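Local coordinates for protein beta-galacturonidase (Eisenbergiella tayi, PDB 6NCX) that binds alpha-D-galacturonate in its active-site pocket and, as a glycoside hydrolase of family 2, probably releases terminal uronic acid residues from beta-linked glycosides, at residues V128-Q133 against H335-S340; D382-R387 against T415-G420. All coordinates share one frame; numbering follows the deposited sequence.

Contact 1: residues V128-Q133 against H335-S340; sequences VPNDYQ and HARGLS. With ADA (alpha-D-galactopyranuronic acid), chain I.
Arg337 runs alongside Asn130, Asp131 and Tyr132 to the bound galacturonic acid. With CG anti to the backbone N (chi1 -177°), its side chain and that of Tyr132 slide past each other in opposite directions, Arg337 CB lying 3.8 Å from Tyr132 CE1. One face of the guanidinium takes Asp131 CB, offset toward the rim, while the sugar sits at its edge: Arg337 NE donates to ADA O3 at 2.7 Å. The amide of Asn130 stands nearly upright to that guanidinium, planes 80° apart, and its ND2 gives an almost straight hydrogen bond to the carbonyl Arg337 O, 3.0 Å away. Asn130 OD1 turns back to accept from the backbone Asp131 N, and the two bonds together hold the amide's rotation. These are loops of two domains, the first from the N-terminal beta-sandwich and the second following barrel strand 329-333, and together they wall part of the uronate pocket of this family 2 hydrolase. Asp131 belongs to it too, its OD2 salt-bridged to Arg525. Farther from the sugar, Tyr132 and His335 meet rim to rim with planes at 71°; Tyr132 OH and His335 NE2 are modelled as hydrogen-bonded, though the 2.4 Å separation is too short for its exact length to be trusted. A water also bonds to Tyr132 OH and, weakly, to the backbone Arg337 N. On the flank away from the ligand, Val128 CG2 touches Leu339 CD2 at 3.9 Å.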
loop_
_atom_site.group_PDB
_atom_site.type_symbol
_atom_site.label_atom_id
_atom_site.label_comp_id
_atom_site.label_asym_id
_atom_site.label_seq_id
_atom_site.Cartn_x
_atom_site.Cartn_y
_atom_site.Cartn_z
ATOM N N VAL C 128 -13.429 14.542 -25.381
ATOM C CA VAL C 128 -12.377 13.936 -26.202
ATOM C C VAL C 128 -11.463 13.142 -25.266
ATOM O O VAL C 128 -11.565 13.325 -24.044
ATOM C CB VAL C 128 -11.590 15.013 -26.967
ATOM C CG1 VAL C 128 -12.503 15.791 -27.933
ATOM C CG2 VAL C 128 -10.921 15.947 -25.969
ATOM N N PRO C 129 -10.579 12.261 -25.761
ATOM C CA PRO C 129 -9.613 11.609 -24.854
ATOM C C PRO C 129 -8.763 12.671 -24.175
ATOM O O PRO C 129 -8.132 13.501 -24.838
ATOM C CB PRO C 129 -8.786 10.711 -25.788
ATOM C CG PRO C 129 -9.684 10.487 -27.003
ATOM C CD PRO C 129 -10.447 11.774 -27.152
ATOM N N ASN C 130 -8.783 12.678 -22.847
ATOM C CA ASN C 130 -8.242 13.822 -22.126
ATOM C C ASN C 130 -7.818 13.393 -20.729
ATOM O O ASN C 130 -8.042 12.252 -20.312
ATOM C CB ASN C 130 -9.257 14.971 -22.062
ATOM C CG ASN C 130 -8.600 16.339 -22.197
ATOM O OD1 ASN C 130 -7.404 16.481 -21.989
ATOM N ND2 ASN C 130 -9.385 17.346 -22.550
ATOM N N ASP C 131 -7.217 14.351 -20.000
ATOM C CA ASP C 131 -6.654 14.175 -18.661
ATOM C C ASP C 131 -7.746 14.238 -17.588
ATOM O O ASP C 131 -7.545 14.755 -16.482
ATOM C CB ASP C 131 -5.575 15.231 -18.430
ATOM C CG ASP C 131 -4.715 14.932 -17.235
ATOM O OD1 ASP C 131 -4.236 15.888 -16.606
ATOM O OD2 ASP C 131 -4.518 13.742 -16.916
ATOM N N TYR C 132 -8.909 13.711 -17.941
ATOM C CA TYR C 132 -10.055 13.501 -17.076
ATOM C C TYR C 132 -11.000 12.595 -17.853
ATOM O O TYR C 132 -11.020 12.619 -19.088
ATOM C CB TYR C 132 -10.731 14.831 -16.660
ATOM C CG TYR C 132 -11.335 15.628 -17.802
ATOM C CD1 TYR C 132 -10.547 16.482 -18.583
ATOM C CD2 TYR C 132 -12.697 15.511 -18.125
ATOM C CE1 TYR C 132 -11.110 17.204 -19.651
ATOM C CE2 TYR C 132 -13.253 16.221 -19.194
ATOM C CZ TYR C 132 -12.455 17.064 -19.946
ATOM O OH TYR C 132 -13.003 17.770 -20.993
ATOM N N GLN C 133 -11.748 11.773 -17.127
ATOM C CA GLN C 133 -12.599 10.779 -17.757
ATOM C C GLN C 133 -13.875 11.431 -18.268
ATOM O O GLN C 133 -14.414 12.349 -17.642
ATOM C CB GLN C 133 -12.924 9.671 -16.754
ATOM C CG GLN C 133 -13.952 8.648 -17.223
ATOM C CD GLN C 133 -13.408 7.710 -18.283
ATOM O OE1 GLN C 133 -13.100 8.117 -19.399
ATOM N NE2 GLN C 133 -13.290 6.445 -17.931
ATOM N N HIS C 335 -16.915 23.947 -20.540
ATOM C CA HIS C 335 -16.271 22.641 -20.654
ATOM C C HIS C 335 -15.256 22.671 -21.780
ATOM O O HIS C 335 -15.628 22.656 -22.958
ATOM C CB HIS C 335 -17.285 21.531 -20.908
ATOM C CG HIS C 335 -16.641 20.196 -21.103
ATOM N ND1 HIS C 335 -17.197 19.199 -21.876
ATOM C CD2 HIS C 335 -15.473 19.700 -20.629
ATOM C CE1 HIS C 335 -16.397 18.146 -21.871
ATOM N NE2 HIS C 335 -15.345 18.423 -21.118
ATOM N N ALA C 336 -13.975 22.687 -21.417
ATOM C CA ALA C 336 -12.867 22.633 -22.367
ATOM C C ALA C 336 -11.551 22.575 -21.594
ATOM O O ALA C 336 -11.374 23.301 -20.606
ATOM C CB ALA C 336 -12.875 23.843 -23.316
ATOM N N ARG C 337 -10.637 21.719 -22.058
ATOM C CA ARG C 337 -9.310 21.559 -21.452
ATOM C C ARG C 337 -8.302 21.227 -22.538
ATOM O O ARG C 337 -8.396 20.158 -23.151
ATOM C CB ARG C 337 -9.289 20.448 -20.395
ATOM C CG ARG C 337 -7.926 20.320 -19.717
ATOM C CD ARG C 337 -7.589 18.894 -19.357
ATOM N NE ARG C 337 -6.150 18.761 -19.171
ATOM C CZ ARG C 337 -5.270 18.689 -20.175
ATOM N NH1 ARG C 337 -5.688 18.726 -21.432
ATOM N NH2 ARG C 337 -3.972 18.588 -19.926
ATOM N N GLY C 338 -7.336 22.117 -22.758
ATOM C CA GLY C 338 -6.185 21.771 -23.570
ATOM C C GLY C 338 -6.496 21.445 -25.018
ATOM O O GLY C 338 -5.737 20.705 -25.653
ATOM N N LEU C 339 -7.575 21.988 -25.572
ATOM C CA LEU C 339 -7.895 21.702 -26.966
ATOM C C LEU C 339 -6.916 22.436 -27.890
ATOM O O LEU C 339 -6.639 23.626 -27.705
ATOM C CB LEU C 339 -9.352 22.086 -27.251
ATOM C CG LEU C 339 -10.346 21.238 -26.432
ATOM C CD1 LEU C 339 -11.784 21.696 -26.558
ATOM C CD2 LEU C 339 -10.245 19.740 -26.773
ATOM N N SER C 340 -6.352 21.718 -28.859
ATOM C CA SER C 340 -5.428 22.360 -29.789
ATOM C C SER C 340 -6.189 23.288 -30.747
ATOM O O SER C 340 -7.426 23.312 -30.775
ATOM C CB SER C 340 -4.648 21.309 -30.584
ATOM O OG SER C 340 -5.516 20.548 -31.414
HETATM C C1 ADA I . -3.013 21.464 -17.128
HETATM C C2 ADA I . -4.524 21.142 -17.196
HETATM C C3 ADA I . -5.028 20.181 -16.183
HETATM C C4 ADA I . -4.073 19.095 -15.828
HETATM C C5 ADA I . -2.660 19.636 -15.580
HETATM C C6 ADA I . -1.627 18.549 -15.276
HETATM O O1 ADA I . -2.727 22.481 -16.196
HETATM O O2 ADA I . -5.243 22.341 -17.155
HETATM O O3 ADA I . -6.250 19.629 -16.617
HETATM O O4 ADA I . -4.003 18.150 -16.870
HETATM O O5 ADA I . -2.186 20.321 -16.774
HETATM O O6B ADA I . -1.808 17.692 -14.369
HETATM O O6A ADA I . -0.575 18.533 -15.962
HETATM O O HOH W 1 -11.843 19.102 -23.036
#

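Contact 2: residues D382-R387 against T415-G420; sequences DTEYGR and TDICLG
The two backbones come closest at Asp382 and Asp416, CA atoms 4.6 Å apart, and are still near at Arg387 and Cys418, with no hydrogen bond between the segments. Ile417 reaches across from the second segment: its CD1 abuts the carbonyl Thr383 O at 3.5 Å and lies 4.1 Å above the centre of the Arg387 guanidinium, the two side chains crossing at about a right angle. The arginine is bent at chi2 and chi3 (-129° and -51°), which folds its planar end back over the isoleucine, and there Arg387 NH2 forms a salt bridge with Glu384 OE1 at 2.6 Å. Next to Ile417 along the backbone, Cys418 SG rests against the helix, 3.5 Å from Arg387 CA and 3.6 Å from Arg387 CG. Were Arg387 cut back to an alanine, Ile417 CD1 would probably lose the flat group over it and the Glu384 carboxylate its charged mate. At the other end Asp382 CB packs on the carbonyl Thr415 O, 3.4 Å away. Each segment is braced internally. Thr383 is the N-cap of the helix, its OG1 accepting from Gly386 N as well as bonding to Ala380 O; Asp416 OD2 accepts from Cys418 N at 2.7 Å in an Asx turn. The contact thus sets the first turn of helix 384-400 against the loop between strands 406-410 and 425-428 of the TIM barrel, with Thr383 also touching helix 341-344 and Asp416 packing on Tyr427 of strand 425-428.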
loop_
_atom_site.group_PDB
_atom_site.type_symbol
_atom_site.label_atom_id
_atom_site.label_comp_id
_atom_site.label_asym_id
_atom_site.label_seq_id
_atom_site.Cartn_x
_atom_site.Cartn_y
_atom_site.Cartn_z
ATOM N N ASP C 382 -2.649 31.271 -28.325
ATOM C CA ASP C 382 -1.498 31.832 -29.016
ATOM C C ASP C 382 -1.692 31.899 -30.527
ATOM O O ASP C 382 -0.788 32.356 -31.232
ATOM C CB ASP C 382 -0.238 31.018 -28.692
ATOM C CG ASP C 382 -0.384 29.540 -29.051
ATOM O OD1 ASP C 382 -1.501 28.988 -28.937
ATOM O OD2 ASP C 382 0.623 28.918 -29.443
ATOM N N THR C 383 -2.842 31.460 -31.041
ATOM C CA THR C 383 -3.112 31.419 -32.474
ATOM C C THR C 383 -4.204 32.420 -32.847
ATOM O O THR C 383 -5.004 32.852 -32.008
ATOM C CB THR C 383 -3.535 30.011 -32.917
ATOM O OG1 THR C 383 -4.801 29.686 -32.332
ATOM C CG2 THR C 383 -2.499 28.963 -32.507
ATOM N N GLU C 384 -4.238 32.775 -34.138
ATOM C CA GLU C 384 -5.240 33.726 -34.615
ATOM C C GLU C 384 -6.641 33.128 -34.553
ATOM O O GLU C 384 -7.579 33.777 -34.074
ATOM C CB GLU C 384 -4.919 34.179 -36.043
ATOM C CG GLU C 384 -3.460 34.590 -36.293
ATOM C CD GLU C 384 -3.093 35.942 -35.700
ATOM O OE1 GLU C 384 -3.975 36.602 -35.104
ATOM O OE2 GLU C 384 -1.913 36.345 -35.835
ATOM N N TYR C 385 -6.806 31.894 -35.054
ATOM C CA TYR C 385 -8.103 31.227 -34.970
ATOM C C TYR C 385 -8.524 31.028 -33.518
ATOM O O TYR C 385 -9.702 31.210 -33.178
ATOM C CB TYR C 385 -8.073 29.883 -35.705
ATOM C CG TYR C 385 -9.413 29.163 -35.683
ATOM C CD1 TYR C 385 -10.364 29.377 -36.683
ATOM C CD2 TYR C 385 -9.734 28.276 -34.658
ATOM C CE1 TYR C 385 -11.595 28.725 -36.658
ATOM C CE2 TYR C 385 -10.962 27.629 -34.624
ATOM C CZ TYR C 385 -11.889 27.852 -35.624
ATOM O OH TYR C 385 -13.108 27.196 -35.579
ATOM N N GLY C 386 -7.577 30.649 -32.651
ATOM C CA GLY C 386 -7.889 30.533 -31.234
ATOM C C GLY C 386 -8.427 31.829 -30.666
ATOM O O GLY C 386 -9.459 31.845 -29.987
ATOM N N ARG C 387 -7.746 32.942 -30.971
ATOM C CA ARG C 387 -8.207 34.271 -30.566
ATOM C C ARG C 387 -9.651 34.524 -30.986
ATOM O O ARG C 387 -10.456 35.043 -30.202
ATOM C CB ARG C 387 -7.292 35.340 -31.173
ATOM C CG ARG C 387 -7.230 36.634 -30.379
ATOM C CD ARG C 387 -7.487 37.859 -31.237
ATOM N NE ARG C 387 -6.669 37.902 -32.441
ATOM C CZ ARG C 387 -5.537 38.591 -32.557
ATOM N NH1 ARG C 387 -5.071 39.299 -31.531
ATOM N NH2 ARG C 387 -4.871 38.571 -33.706
ATOM N N THR C 415 3.313 33.844 -24.800
ATOM C CA THR C 415 2.889 33.875 -26.201
ATOM C C THR C 415 1.380 34.051 -26.362
ATOM O O THR C 415 0.868 33.952 -27.487
ATOM C CB THR C 415 3.332 32.602 -26.935
ATOM O OG1 THR C 415 2.787 31.451 -26.274
ATOM C CG2 THR C 415 4.832 32.515 -26.963
ATOM N N ASP C 416 0.660 34.290 -25.274
ATOM C CA ASP C 416 -0.778 34.494 -25.331
ATOM C C ASP C 416 -1.093 35.808 -26.045
ATOM O O ASP C 416 -0.448 36.830 -25.803
ATOM C CB ASP C 416 -1.333 34.512 -23.906
ATOM C CG ASP C 416 -2.807 34.177 -23.838
ATOM O OD1 ASP C 416 -3.150 33.201 -23.134
ATOM O OD2 ASP C 416 -3.622 34.893 -24.473
ATOM N N ILE C 417 -2.084 35.791 -26.935
ATOM C CA ILE C 417 -2.523 37.017 -27.602
ATOM C C ILE C 417 -3.946 37.396 -27.212
ATOM O O ILE C 417 -4.507 38.344 -27.767
ATOM C CB ILE C 417 -2.381 36.924 -29.134
ATOM C CG1 ILE C 417 -3.276 35.824 -29.706
ATOM C CG2 ILE C 417 -0.925 36.699 -29.533
ATOM C CD1 ILE C 417 -3.071 35.601 -31.194
ATOM N N CYS C 418 -4.536 36.685 -26.256
ATOM C CA CYS C 418 -5.913 36.911 -25.842
ATOM C C CYS C 418 -6.019 37.565 -24.471
ATOM O O CYS C 418 -7.110 37.580 -23.887
ATOM C CB CYS C 418 -6.681 35.587 -25.842
ATOM S SG CYS C 418 -6.641 34.690 -27.428
ATOM N N LEU C 419 -4.914 38.100 -23.934
ATOM C CA LEU C 419 -4.976 38.677 -22.599
ATOM C C LEU C 419 -5.659 40.041 -22.571
ATOM O O LEU C 419 -5.956 40.539 -21.481
ATOM C CB LEU C 419 -3.568 38.757 -21.994
ATOM C CG LEU C 419 -2.910 37.386 -21.777
ATOM C CD1 LEU C 419 -1.555 37.488 -21.116
ATOM C CD2 LEU C 419 -3.834 36.457 -20.985
ATOM N N GLY C 420 -5.949 40.640 -23.729
ATOM C CA GLY C 420 -6.656 41.908 -23.734
ATOM C C GLY C 420 -8.117 41.776 -23.360
ATOM O O GLY C 420 -8.690 42.690 -22.767
#

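From the N terminus, the chain passes 128-133 in the beta-sandwich loop between strands 109-117 and 142-146, then runs through a second beta-rich region before entering the barrel; contact 1 closes this long excursion of about 200 residues at 335-340. Contact 2 opens only afterwards, at 382-387, and closes at 415-420 a much shorter loop made mostly of helix 384-400 and strand 406-410. The two are therefore in series, neither nested nor crossed. Contact 1 ties the N-terminal domain to the barrel beside the sugar, whereas contact 2 works within the barrel, away from the binding site. Their centres lie about 19 Å apart.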